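Local coordinates for protein alcohol dehydrogenase (Thermus sp., PDB 4CPD) that probably catalyses the NAD-dependent interconversion of alcohols with aldehydes or ketones, as a zinc-containing medium-chain dehydrogenase, at residues H86-T91 with S131-R136; H98-C103 with N294-I299; P50-S55 with Y111-G116; R2-E7 with G120-I125; V32-I37 with E60-V65. All blocks are in the same frame, centred on the assembly; numbering follows the deposited sequence.

Four of the five contacts lie wholly within the N-terminal catalytic part of the chain; interaction 2 ties it to helix 295-307, beyond the nucleotide-binding sheet. By first segment, the order along the chain is interaction 4, 5, 3, 1, 2. Interactions 1 and 2, with centres about 9 Å apart, share the four-cysteine zinc site and meet through His296. Interactions 4 and 5, about 11 Å apart by centres, are joined by Glu124 to Val32 and Gln122 to Gly36, while 54-55 of interaction 3 bond to Phe6 of interaction 4. Interactions 2 and 4, about 25 Å apart by centres, thus stand at separate ends: the four-cysteine zinc lobe and strand 2-8 with its neighbours.

Interaction 1: H86-T91 with S131-R136; sequences HIACGT and SNVNLR. With ZN (zinc ion), chain F.
Ile87 and Asn134 bring their CA atoms to 6.0 Å, and the CA atoms of Gly90 and Val133 stand 6.4 Å apart, as the loop leaving strand 86-87 passes the short helix 131-134. Asn134 carries the polar part. Its CG sits anti to the carbonyl carbon (chi1 -59°), and the amide beyond it lies against the backbone of Ala88, facing both the N and the O of that residue. An alanine here would probably leave that backbone N and O without the polar group that now faces them and open a gap beside Ile87. The two methyls of Val133 rest on the backbone that follows: CG1 lies 3.6 Å from Ala88 O and also approaches Ala88 CB, whereas CG2 is 4.1 Å from Gly90 CA. A side chain on Gly90 would point at Val133, and its positive phi of 90° also suits glycine. Just before it, Cys89 SG binds the zinc ion at 2.3 Å and accepts a bond from Thr91 N at 3.2 Å; Cys92, Cys95 and Cys103 complete the site. Around the contact, strand 107-108 pairs with Ile87, Val128 of strand 125-128 touches Asn134, and helix 295-307 lays His296 against Ala88 and Val133.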
# COMPACT_ATOMS: atom_id res chain seq x y z
N HIS A 86 -16.27 8.56 -13.68
CA HIS A 86 -15.57 9.76 -13.34
C HIS A 86 -14.81 10.22 -14.57
O HIS A 86 -14.35 9.41 -15.34
CB HIS A 86 -14.63 9.50 -12.16
CG HIS A 86 -13.52 8.55 -12.46
ND1 HIS A 86 -13.68 7.19 -12.42
CD2 HIS A 86 -12.23 8.77 -12.82
CE1 HIS A 86 -12.53 6.60 -12.72
NE2 HIS A 86 -11.64 7.54 -12.98
N ILE A 87 -14.66 11.53 -14.74
CA ILE A 87 -14.10 12.08 -15.95
C ILE A 87 -12.69 12.53 -15.72
O ILE A 87 -12.29 12.76 -14.60
CB ILE A 87 -14.94 13.27 -16.49
CG1 ILE A 87 -14.91 14.46 -15.53
CG2 ILE A 87 -16.38 12.86 -16.68
CD1 ILE A 87 -15.19 15.79 -16.22
N ALA A 88 -11.97 12.67 -16.83
CA ALA A 88 -10.55 12.91 -16.81
C ALA A 88 -10.18 13.64 -18.08
O ALA A 88 -10.82 13.45 -19.10
CB ALA A 88 -9.78 11.62 -16.70
N CYS A 89 -9.14 14.45 -18.00
CA CYS A 89 -8.84 15.41 -19.03
C CYS A 89 -7.80 14.87 -19.99
O CYS A 89 -7.76 15.28 -21.14
CB CYS A 89 -8.33 16.72 -18.39
SG CYS A 89 -6.59 16.71 -17.84
N GLY A 90 -6.91 14.03 -19.48
CA GLY A 90 -5.90 13.40 -20.31
C GLY A 90 -4.59 14.16 -20.47
O GLY A 90 -3.64 13.65 -21.11
N THR A 91 -4.52 15.38 -19.94
CA THR A 91 -3.30 16.19 -20.13
C THR A 91 -2.69 16.76 -18.84
O THR A 91 -1.53 17.14 -18.83
CB THR A 91 -3.50 17.34 -21.18
OG1 THR A 91 -4.62 18.17 -20.82
CG2 THR A 91 -3.71 16.76 -22.59
N SER A 131 -14.48 13.10 -24.56
CA SER A 131 -14.97 11.76 -24.86
C SER A 131 -13.87 10.86 -25.46
O SER A 131 -13.96 9.63 -25.40
CB SER A 131 -16.18 11.81 -25.79
OG SER A 131 -15.86 12.43 -27.03
N ASN A 132 -12.86 11.51 -26.04
CA ASN A 132 -11.63 10.84 -26.44
C ASN A 132 -10.98 10.09 -25.30
O ASN A 132 -10.34 9.07 -25.53
CB ASN A 132 -10.61 11.83 -27.01
CG ASN A 132 -10.28 13.00 -26.05
OD1 ASN A 132 -11.18 13.68 -25.51
ND2 ASN A 132 -8.98 13.26 -25.85
N VAL A 133 -11.14 10.58 -24.08
CA VAL A 133 -10.61 9.92 -22.90
C VAL A 133 -11.68 9.10 -22.17
O VAL A 133 -11.39 8.01 -21.66
CB VAL A 133 -10.09 11.00 -21.93
CG1 VAL A 133 -9.70 10.41 -20.59
CG2 VAL A 133 -8.93 11.74 -22.55
N ASN A 134 -12.89 9.63 -22.10
CA ASN A 134 -13.91 9.13 -21.19
C ASN A 134 -14.96 8.18 -21.75
O ASN A 134 -15.93 7.88 -21.05
CB ASN A 134 -14.60 10.32 -20.57
CG ASN A 134 -13.63 11.21 -19.82
OD1 ASN A 134 -13.42 12.38 -20.14
ND2 ASN A 134 -13.04 10.64 -18.80
N LEU A 135 -14.78 7.70 -22.99
CA LEU A 135 -15.72 6.71 -23.57
C LEU A 135 -15.00 5.54 -24.22
O LEU A 135 -13.84 5.65 -24.64
CB LEU A 135 -16.61 7.35 -24.63
CG LEU A 135 -17.74 8.29 -24.22
CD1 LEU A 135 -18.58 8.72 -25.41
CD2 LEU A 135 -18.63 7.65 -23.16
N ARG A 136 -15.72 4.41 -24.29
CA ARG A 136 -15.27 3.26 -25.10
C ARG A 136 -16.41 2.71 -25.94
O ARG A 136 -17.53 2.52 -25.43
CB ARG A 136 -14.72 2.14 -24.22
CG ARG A 136 -13.47 2.50 -23.46
CD ARG A 136 -12.32 2.77 -24.40
NE ARG A 136 -11.06 2.91 -23.69
CZ ARG A 136 -10.71 3.97 -22.95
NH1 ARG A 136 -11.50 5.02 -22.80
NH2 ARG A 136 -9.53 3.98 -22.36
ZN ZN F . -6.49 15.29 -16.02

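Interaction 2: H98-C103 with N294-I299; sequences HQYNLC and NVHLYI. With ZN (zinc ion), chain F.
Asn294 binds the backbone of three residues of the 98-101 turn, His98, Tyr100 and Asn101. Its CG is anti to the backbone N (chi1 179°), and from there ND2 donates to His98 O at 2.9 Å, with an N-H...O angle of 154° and the donor in the carbonyl plane, on a lone pair. On the other branch OD1 takes two weak bonds, from Tyr100 N at 3.1 Å and from Asn101 N at 3.4 Å. An alanine in its place would probably leave His98 O and these two N-H groups without their mates and the 98-101 turn less firmly tied to helix 295-307. Asn294 OD1 also sits at the edge of the Tyr100 ring, near its plane. Farther out, Tyr100 CB lies over one face of the His296 imidazole, 4.0 Å from its centroid, a CH-pi contact. The ring planes are inclined by 29° and offset, with little of one ring above the other. Farther along the helix, Leu297 CD1 rests 4.1 Å from His98 CB. Asn101 ND2 bonds Asp285 of the second subunit, and Gln99 bonds Arg258 and Gly260 there. His98 closes helix 93-96 in a Schellman motif, and Cys103 SG binds the zinc ion at 2.2 Å: the 98-103 segment belongs to the four-cysteine lobe that holds the structural zinc in zinc-containing alcohol dehydrogenases, here docked on helix 295-307.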
# COMPACT_ATOMS: atom_id res chain seq x y z
N HIS A 98 -1.12 8.34 -15.58
CA HIS A 98 -2.19 7.34 -15.66
C HIS A 98 -2.96 7.13 -14.37
O HIS A 98 -3.49 6.02 -14.10
CB HIS A 98 -1.66 6.02 -16.21
CG HIS A 98 -0.94 6.17 -17.52
ND1 HIS A 98 0.08 5.35 -17.93
CD2 HIS A 98 -1.11 7.07 -18.52
CE1 HIS A 98 0.51 5.72 -19.13
NE2 HIS A 98 -0.20 6.77 -19.50
N GLN A 99 -3.05 8.22 -13.59
CA GLN A 99 -3.87 8.24 -12.40
C GLN A 99 -5.08 9.16 -12.65
O GLN A 99 -5.20 10.26 -12.09
CB GLN A 99 -3.05 8.69 -11.21
CG GLN A 99 -1.84 7.81 -10.94
CD GLN A 99 -1.09 8.24 -9.69
OE1 GLN A 99 -0.68 9.38 -9.58
NE2 GLN A 99 -0.92 7.32 -8.75
N TYR A 100 -5.98 8.66 -13.49
CA TYR A 100 -7.07 9.47 -14.04
C TYR A 100 -8.08 9.80 -12.97
O TYR A 100 -8.80 10.79 -13.08
CB TYR A 100 -7.77 8.77 -15.22
CG TYR A 100 -6.82 8.29 -16.31
CD1 TYR A 100 -6.45 9.11 -17.38
CD2 TYR A 100 -6.24 7.00 -16.26
CE1 TYR A 100 -5.57 8.69 -18.36
CE2 TYR A 100 -5.36 6.57 -17.25
CZ TYR A 100 -5.04 7.42 -18.30
OH TYR A 100 -4.16 6.98 -19.25
N ASN A 101 -8.16 8.99 -11.93
CA ASN A 101 -9.01 9.34 -10.79
C ASN A 101 -8.51 10.55 -9.99
O ASN A 101 -9.22 11.05 -9.17
CB ASN A 101 -9.13 8.16 -9.82
CG ASN A 101 -7.78 7.66 -9.34
OD1 ASN A 101 -6.86 7.48 -10.12
ND2 ASN A 101 -7.66 7.48 -8.04
N LEU A 102 -7.27 11.00 -10.21
CA LEU A 102 -6.77 12.20 -9.55
C LEU A 102 -6.67 13.38 -10.50
O LEU A 102 -5.98 14.36 -10.17
CB LEU A 102 -5.40 11.92 -8.96
CG LEU A 102 -5.43 10.79 -7.93
CD1 LEU A 102 -4.01 10.45 -7.48
CD2 LEU A 102 -6.32 11.16 -6.74
N CYS A 103 -7.35 13.28 -11.65
CA CYS A 103 -7.33 14.33 -12.68
C CYS A 103 -7.66 15.67 -12.04
O CYS A 103 -8.58 15.76 -11.23
CB CYS A 103 -8.34 14.07 -13.77
SG CYS A 103 -8.39 15.40 -14.97
N ASN A 294 -9.84 3.88 -10.38
CA ASN A 294 -9.16 4.51 -11.52
C ASN A 294 -9.58 3.72 -12.75
O ASN A 294 -8.79 3.04 -13.43
CB ASN A 294 -7.65 4.49 -11.31
CG ASN A 294 -6.89 5.11 -12.46
OD1 ASN A 294 -7.43 5.90 -13.22
ND2 ASN A 294 -5.64 4.75 -12.59
N VAL A 295 -10.87 3.80 -13.00
CA VAL A 295 -11.53 2.98 -14.00
C VAL A 295 -10.86 2.95 -15.35
O VAL A 295 -10.76 1.89 -15.97
CB VAL A 295 -12.99 3.43 -14.18
CG1 VAL A 295 -13.65 2.62 -15.28
CG2 VAL A 295 -13.76 3.28 -12.87
N HIS A 296 -10.39 4.10 -15.80
CA HIS A 296 -9.78 4.20 -17.14
C HIS A 296 -8.62 3.24 -17.32
O HIS A 296 -8.38 2.77 -18.41
CB HIS A 296 -9.27 5.61 -17.40
CG HIS A 296 -10.30 6.67 -17.24
ND1 HIS A 296 -10.85 6.99 -16.02
CD2 HIS A 296 -10.88 7.50 -18.15
CE1 HIS A 296 -11.72 7.97 -16.18
NE2 HIS A 296 -11.76 8.29 -17.46
N LEU A 297 -7.88 2.99 -16.24
CA LEU A 297 -6.72 2.16 -16.31
C LEU A 297 -7.12 0.72 -16.67
O LEU A 297 -6.36 0.05 -17.33
CB LEU A 297 -5.95 2.19 -14.98
CG LEU A 297 -4.52 1.60 -15.05
CD1 LEU A 297 -3.66 2.41 -15.99
CD2 LEU A 297 -3.87 1.55 -13.67
N TYR A 298 -8.30 0.27 -16.23
CA TYR A 298 -8.73 -1.11 -16.32
C TYR A 298 -9.82 -1.39 -17.34
O TYR A 298 -10.03 -2.52 -17.72
CB TYR A 298 -9.23 -1.54 -14.95
CG TYR A 298 -8.19 -1.31 -13.87
CD1 TYR A 298 -7.00 -2.02 -13.89
CD2 TYR A 298 -8.40 -0.39 -12.85
CE1 TYR A 298 -6.04 -1.82 -12.92
CE2 TYR A 298 -7.44 -0.17 -11.89
CZ TYR A 298 -6.27 -0.89 -11.94
OH TYR A 298 -5.32 -0.70 -10.99
N ILE A 299 -10.52 -0.36 -17.78
CA ILE A 299 -11.75 -0.57 -18.54
C ILE A 299 -11.56 -1.39 -19.81
O ILE A 299 -12.41 -2.17 -20.15
CB ILE A 299 -12.43 0.77 -18.87
CG1 ILE A 299 -13.85 0.55 -19.34
CG2 ILE A 299 -11.64 1.53 -19.94
CD1 ILE A 299 -14.65 1.82 -19.38
ZN ZN F . -6.49 15.29 -16.02

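Interaction 3: P50-S55 with Y111-G116; sequences PVLPGS and YGPMFG
Pro50 and Pro113 approach through a carbonyl and a ring: Pro50 O lies 3.3 Å from Pro113 CD. The Pro50 ring itself meets Met114, CG to CG, at 4.2 Å. Met114 starts toward the facing loop but carries its sulfur off, leaving CG to make the contact. Leu52 starts out alongside the facing loop, and only its tip closes in, CD1 reaching Pro113 CG at 4.3 Å. Between these pairs the backbones draw close, Val51 CA and Gly112 CA being 4.7 Å apart; a side chain on Gly112 would run into Pro50 O. Two irregular loops of the GroES-like part of the fold meet here, and the first folds back in a type II beta turn from Leu52 to Ser55, with Gly54 at positive phi. A water links the loops, donating to Pro50 O at 2.7 Å and to Tyr111 O at 3.0 Å while accepting from Met114 N at 2.7 Å. The Tyr111 side chain heads away from the 50-55 loop: its hydroxyl bonds Ser40 O of helix 39-45, and the ring lies near His59 of the zinc site that also includes Cys38 and Asp152.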
# COMPACT_ATOMS: atom_id res chain seq x y z
N PRO A 50 -23.28 16.77 -0.79
CA PRO A 50 -24.09 17.93 -1.11
C PRO A 50 -24.54 17.98 -2.56
O PRO A 50 -23.72 17.89 -3.49
CB PRO A 50 -23.15 19.12 -0.82
CG PRO A 50 -21.89 18.55 -0.28
CD PRO A 50 -21.85 17.13 -0.67
N VAL A 51 -25.85 18.14 -2.74
CA VAL A 51 -26.46 18.23 -4.05
C VAL A 51 -27.49 19.35 -4.01
O VAL A 51 -28.24 19.47 -3.03
CB VAL A 51 -27.23 16.93 -4.41
CG1 VAL A 51 -27.57 16.91 -5.88
CG2 VAL A 51 -26.43 15.70 -4.05
N LEU A 52 -27.55 20.14 -5.08
CA LEU A 52 -28.57 21.18 -5.26
C LEU A 52 -29.84 20.53 -5.83
O LEU A 52 -29.77 19.67 -6.71
CB LEU A 52 -28.10 22.27 -6.23
CG LEU A 52 -27.09 23.35 -5.83
CD1 LEU A 52 -26.34 22.97 -4.57
CD2 LEU A 52 -26.10 23.62 -6.98
N PRO A 53 -31.00 20.92 -5.33
CA PRO A 53 -32.29 20.49 -5.90
C PRO A 53 -32.42 20.78 -7.40
O PRO A 53 -31.96 21.81 -7.89
CB PRO A 53 -33.31 21.31 -5.10
CG PRO A 53 -32.66 21.48 -3.77
CD PRO A 53 -31.17 21.55 -4.01
N GLY A 54 -33.02 19.84 -8.13
CA GLY A 54 -33.12 19.93 -9.58
C GLY A 54 -31.89 19.41 -10.33
O GLY A 54 -31.83 19.51 -11.56
N SER A 55 -30.90 18.88 -9.61
CA SER A 55 -29.73 18.30 -10.24
C SER A 55 -30.07 16.90 -10.75
O SER A 55 -30.71 16.11 -10.04
CB SER A 55 -28.58 18.19 -9.24
OG SER A 55 -28.19 19.44 -8.69
N TYR A 111 -23.00 13.99 -9.36
CA TYR A 111 -22.56 13.87 -7.99
C TYR A 111 -22.38 15.24 -7.29
O TYR A 111 -21.71 15.36 -6.24
CB TYR A 111 -21.30 12.98 -7.91
CG TYR A 111 -21.36 12.02 -6.74
CD1 TYR A 111 -22.25 10.98 -6.73
CD2 TYR A 111 -20.52 12.19 -5.66
CE1 TYR A 111 -22.30 10.09 -5.66
CE2 TYR A 111 -20.57 11.33 -4.58
CZ TYR A 111 -21.47 10.29 -4.58
OH TYR A 111 -21.56 9.42 -3.52
N GLY A 112 -23.02 16.26 -7.85
CA GLY A 112 -23.09 17.55 -7.19
C GLY A 112 -21.85 18.41 -7.36
O GLY A 112 -20.87 17.97 -7.94
N PRO A 113 -21.89 19.63 -6.82
CA PRO A 113 -20.85 20.62 -7.07
C PRO A 113 -19.49 20.33 -6.44
O PRO A 113 -18.50 20.89 -6.89
CB PRO A 113 -21.45 21.91 -6.49
CG PRO A 113 -22.37 21.46 -5.42
CD PRO A 113 -22.89 20.10 -5.83
N MET A 114 -19.39 19.44 -5.46
CA MET A 114 -18.06 19.08 -4.92
C MET A 114 -17.25 18.13 -5.81
O MET A 114 -16.07 17.90 -5.55
CB MET A 114 -18.17 18.58 -3.48
CG MET A 114 -18.52 19.71 -2.53
SD MET A 114 -17.18 20.93 -2.53
CE MET A 114 -17.71 22.23 -3.66
N PHE A 115 -17.89 17.62 -6.86
CA PHE A 115 -17.30 16.65 -7.78
C PHE A 115 -17.55 17.04 -9.24
O PHE A 115 -18.00 16.22 -10.04
CB PHE A 115 -17.87 15.28 -7.49
CG PHE A 115 -17.52 14.77 -6.13
CD1 PHE A 115 -16.34 14.11 -5.92
CD2 PHE A 115 -18.37 15.00 -5.05
CE1 PHE A 115 -16.01 13.64 -4.67
CE2 PHE A 115 -18.05 14.54 -3.80
CZ PHE A 115 -16.86 13.86 -3.61
N GLY A 116 -17.25 18.29 -9.56
CA GLY A 116 -17.21 18.74 -10.95
C GLY A 116 -18.51 19.34 -11.44
O GLY A 116 -18.57 19.83 -12.57
O HOH W 1 -21.24 17.74 -4.42

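Interaction 4: R2-E7 with G120-I125; sequences RAVVFE and GAQAEI
Arg2, Ala3 and Val4 run antiparallel to Gln122, Ala123 and Glu124, the two directions 174° apart, with Ala3 and Ala123 forming a single beta bridge. Two backbone hydrogen bonds frame that pair: Val4 N gives to Gln122 O at 2.8 Å, and Glu124 N gives to Arg2 O at 3.3 Å. A third bond comes from a side chain. Glu124, extended beyond CG, brings OE2 to Arg2 N at 2.7 Å, using the anti lone pair of the carboxylate in a fairly straight bond of 164°. CA-H...O contacts add to the backbone set, Ala3 CA lying 3.4 Å from Gln122 O. Apolar touches are few: Ala3 CB meets Ala123 CB at 3.6 Å, and Val4 CG2 packs 3.8 Å from Gln122 CB. Gln122 is the centre of an inverse gamma turn, and its side-chain amide has its own partners, OE1 bonding Tyr330 and NE2 bonding Gly36 O. Among charged groups, the Arg2 side chain bends, and its guanidinium pairs with Glu16 of strand 11-16; Arg2 NE stays 5.8 Å from Glu124 OE2. The carboxylate of Glu124 thus holds the start of strand 2-8 through the main-chain N-H of Arg2, and the opposite charge of the arginine, at that distance, would add at most a modest long-range attraction.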
# COMPACT_ATOMS: atom_id res chain seq x y z
N ARG A 2 -36.55 13.74 -20.33
CA ARG A 2 -36.90 13.09 -19.08
C ARG A 2 -35.59 12.83 -18.33
O ARG A 2 -34.58 12.46 -18.94
CB ARG A 2 -37.64 11.77 -19.30
CG ARG A 2 -38.97 11.82 -20.06
CD ARG A 2 -39.98 12.86 -19.54
NE ARG A 2 -40.57 12.58 -18.23
CZ ARG A 2 -41.04 13.51 -17.40
NH1 ARG A 2 -40.98 14.80 -17.72
NH2 ARG A 2 -41.55 13.18 -16.23
N ALA A 3 -35.59 13.06 -17.02
CA ALA A 3 -34.41 12.89 -16.18
C ALA A 3 -34.78 12.76 -14.71
O ALA A 3 -35.68 13.44 -14.23
CB ALA A 3 -33.47 14.06 -16.37
N VAL A 4 -34.08 11.90 -13.99
CA VAL A 4 -34.27 11.78 -12.53
C VAL A 4 -33.52 12.92 -11.85
O VAL A 4 -32.35 13.12 -12.15
CB VAL A 4 -33.68 10.48 -11.98
CG1 VAL A 4 -33.92 10.36 -10.50
CG2 VAL A 4 -34.24 9.27 -12.70
N VAL A 5 -34.18 13.65 -10.95
CA VAL A 5 -33.53 14.75 -10.22
C VAL A 5 -33.71 14.62 -8.72
O VAL A 5 -34.70 14.06 -8.25
CB VAL A 5 -34.06 16.15 -10.65
CG1 VAL A 5 -34.11 16.29 -12.16
CG2 VAL A 5 -35.44 16.41 -10.09
N PHE A 6 -32.74 15.16 -7.98
CA PHE A 6 -32.81 15.27 -6.51
C PHE A 6 -33.82 16.38 -6.15
O PHE A 6 -33.93 17.40 -6.86
CB PHE A 6 -31.39 15.61 -6.03
CG PHE A 6 -31.23 15.73 -4.54
CD1 PHE A 6 -31.07 14.60 -3.75
CD2 PHE A 6 -31.13 16.98 -3.93
CE1 PHE A 6 -30.88 14.71 -2.37
CE2 PHE A 6 -30.93 17.09 -2.56
CZ PHE A 6 -30.81 15.95 -1.78
N GLU A 7 -34.60 16.16 -5.08
CA GLU A 7 -35.47 17.23 -4.54
C GLU A 7 -35.07 17.64 -3.13
O GLU A 7 -34.88 18.83 -2.86
CB GLU A 7 -36.93 16.80 -4.60
CG GLU A 7 -37.46 16.70 -6.03
CD GLU A 7 -38.99 16.79 -6.13
OE1 GLU A 7 -39.71 16.23 -5.26
OE2 GLU A 7 -39.46 17.43 -7.10
N GLY A 120 -26.06 14.44 -14.35
CA GLY A 120 -26.02 12.98 -14.25
C GLY A 120 -26.54 12.14 -15.40
O GLY A 120 -26.92 12.65 -16.43
N ALA A 121 -26.55 10.82 -15.19
CA ALA A 121 -26.72 9.85 -16.26
C ALA A 121 -28.11 9.23 -16.28
O ALA A 121 -28.51 8.59 -17.27
CB ALA A 121 -25.64 8.76 -16.16
N GLN A 122 -28.84 9.38 -15.19
CA GLN A 122 -30.22 8.90 -15.12
C GLN A 122 -31.16 9.86 -15.92
O GLN A 122 -31.99 10.59 -15.38
CB GLN A 122 -30.64 8.78 -13.66
CG GLN A 122 -29.91 7.65 -12.95
CD GLN A 122 -29.92 7.74 -11.45
OE1 GLN A 122 -30.66 8.53 -10.85
NE2 GLN A 122 -29.10 6.91 -10.82
N ALA A 123 -31.00 9.84 -17.24
CA ALA A 123 -31.58 10.81 -18.12
C ALA A 123 -31.43 10.32 -19.55
O ALA A 123 -30.64 9.41 -19.82
CB ALA A 123 -30.88 12.13 -17.95
N GLU A 124 -32.16 10.92 -20.47
CA GLU A 124 -32.20 10.43 -21.83
C GLU A 124 -30.94 10.79 -22.60
O GLU A 124 -30.53 10.04 -23.49
CB GLU A 124 -33.41 10.97 -22.57
CG GLU A 124 -34.74 10.52 -22.01
CD GLU A 124 -35.87 11.04 -22.86
OE1 GLU A 124 -35.95 10.58 -24.01
OE2 GLU A 124 -36.64 11.93 -22.39
N ILE A 125 -30.34 11.92 -22.25
CA ILE A 125 -29.09 12.38 -22.90
C ILE A 125 -28.01 12.71 -21.86
O ILE A 125 -28.30 13.32 -20.82
CB ILE A 125 -29.31 13.65 -23.76
CG1 ILE A 125 -30.50 13.50 -24.71
CG2 ILE A 125 -28.04 13.97 -24.57
CD1 ILE A 125 -30.30 12.50 -25.83

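Interaction 5: V32-I37 with E60-V65; sequences VHLAGI and EFVGQV
A Leu34 CG anti to the carbonyl carbon (chi1 -72°) and a Val62 CG1 between backbone N and carbonyl carbon (chi1 51°) set these paired neighbours running alongside each other. The pairing of the backbones already puts Leu34 CB 3.6 Å from Val62 CG1, and beyond CG the leucine brings CD1 to 4.0 Å from the same methyl. Ala35 and Phe61 face the other side of the sheet, where Val32 CG1 also comes to 4.3 Å from Phe61 CB. The strands are antiparallel, their axes at 169° and 4.6 Å apart at the closest. Val62 N donates to Leu34 O at 3.1 Å. One residue is inserted where the chain turns at His33: both His33 and Leu34 stand opposite Val62, a classic beta bulge in which Val62 O accepts from His33 N at 2.9 Å and from Leu34 N at 3.2 Å. Strands 28-37 and 60-68 belong to the curled sheet of the GroES-like catalytic domain. Near the end of strand 28-37, the extended side chain of Glu60 lies against Gly36, where a side chain would collide with it. Glu60 OE2 forms a salt bridge with Lys340, which also bonds Ile37 O, and the Glu60 carboxylate adjoins the zinc ligands Cys38 and Asp152.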
# COMPACT_ATOMS: atom_id res chain seq x y z
N VAL A 32 -28.69 7.76 -23.71
CA VAL A 32 -28.64 6.72 -22.71
C VAL A 32 -29.75 5.69 -22.93
O VAL A 32 -30.92 6.04 -23.05
CB VAL A 32 -28.83 7.24 -21.27
CG1 VAL A 32 -28.66 6.09 -20.28
CG2 VAL A 32 -27.87 8.38 -20.95
N HIS A 33 -29.35 4.43 -22.89
CA HIS A 33 -30.25 3.27 -23.02
C HIS A 33 -30.54 2.66 -21.63
O HIS A 33 -31.68 2.38 -21.31
CB HIS A 33 -29.52 2.30 -23.92
CG HIS A 33 -30.33 1.13 -24.36
ND1 HIS A 33 -30.12 -0.14 -23.86
CD2 HIS A 33 -31.29 1.01 -25.30
CE1 HIS A 33 -30.94 -0.99 -24.46
NE2 HIS A 33 -31.66 -0.31 -25.33
N LEU A 34 -29.50 2.46 -20.83
CA LEU A 34 -29.64 1.94 -19.46
C LEU A 34 -28.85 2.81 -18.54
O LEU A 34 -27.77 3.32 -18.92
CB LEU A 34 -29.09 0.51 -19.32
CG LEU A 34 -29.86 -0.63 -19.94
CD1 LEU A 34 -29.01 -1.89 -20.08
CD2 LEU A 34 -31.09 -0.90 -19.09
N ALA A 35 -29.37 2.96 -17.31
CA ALA A 35 -28.73 3.77 -16.30
C ALA A 35 -28.88 3.08 -14.98
O ALA A 35 -29.94 2.62 -14.65
CB ALA A 35 -29.32 5.16 -16.26
N GLY A 36 -27.81 3.00 -14.22
CA GLY A 36 -27.84 2.27 -12.98
C GLY A 36 -28.09 3.19 -11.81
O GLY A 36 -27.89 4.42 -11.89
N ILE A 37 -28.52 2.56 -10.72
CA ILE A 37 -28.48 3.13 -9.37
C ILE A 37 -27.40 2.41 -8.57
O ILE A 37 -27.45 1.19 -8.39
CB ILE A 37 -29.80 2.95 -8.65
CG1 ILE A 37 -30.90 3.66 -9.44
CG2 ILE A 37 -29.69 3.53 -7.25
CD1 ILE A 37 -32.29 3.25 -9.01
N GLU A 60 -23.82 5.80 -13.77
CA GLU A 60 -23.72 4.53 -14.46
C GLU A 60 -24.57 4.53 -15.75
O GLU A 60 -25.78 4.73 -15.67
CB GLU A 60 -24.21 3.45 -13.56
CG GLU A 60 -23.33 3.11 -12.38
CD GLU A 60 -24.04 2.10 -11.49
OE1 GLU A 60 -25.04 2.47 -10.85
OE2 GLU A 60 -23.65 0.94 -11.43
N PHE A 61 -23.94 4.31 -16.92
CA PHE A 61 -24.65 4.33 -18.18
C PHE A 61 -24.06 3.48 -19.28
O PHE A 61 -22.86 3.19 -19.31
CB PHE A 61 -24.72 5.75 -18.69
CG PHE A 61 -23.40 6.28 -19.17
CD1 PHE A 61 -22.47 6.74 -18.29
CD2 PHE A 61 -23.10 6.30 -20.50
CE1 PHE A 61 -21.25 7.22 -18.72
CE2 PHE A 61 -21.89 6.77 -20.96
CZ PHE A 61 -20.96 7.23 -20.07
N VAL A 62 -24.93 3.10 -20.19
CA VAL A 62 -24.55 2.59 -21.51
C VAL A 62 -25.55 3.14 -22.51
O VAL A 62 -26.74 3.27 -22.21
CB VAL A 62 -24.54 1.03 -21.54
CG1 VAL A 62 -25.86 0.47 -21.01
CG2 VAL A 62 -24.21 0.52 -22.95
N GLY A 63 -25.09 3.48 -23.70
CA GLY A 63 -25.98 4.07 -24.69
C GLY A 63 -25.35 4.22 -26.04
O GLY A 63 -24.34 3.62 -26.32
N GLN A 64 -25.96 5.05 -26.87
CA GLN A 64 -25.46 5.34 -28.23
C GLN A 64 -25.13 6.82 -28.44
O GLN A 64 -25.80 7.71 -27.90
CB GLN A 64 -26.49 4.97 -29.27
CG GLN A 64 -26.68 3.49 -29.43
CD GLN A 64 -27.82 3.17 -30.37
OE1 GLN A 64 -28.99 3.39 -30.03
NE2 GLN A 64 -27.50 2.66 -31.56
N VAL A 65 -24.12 7.05 -29.26
CA VAL A 65 -23.65 8.40 -29.50
C VAL A 65 -24.70 9.17 -30.31
O VAL A 65 -25.13 8.72 -31.33
CB VAL A 65 -22.32 8.34 -30.28
CG1 VAL A 65 -21.84 9.72 -30.69
CG2 VAL A 65 -21.26 7.67 -29.44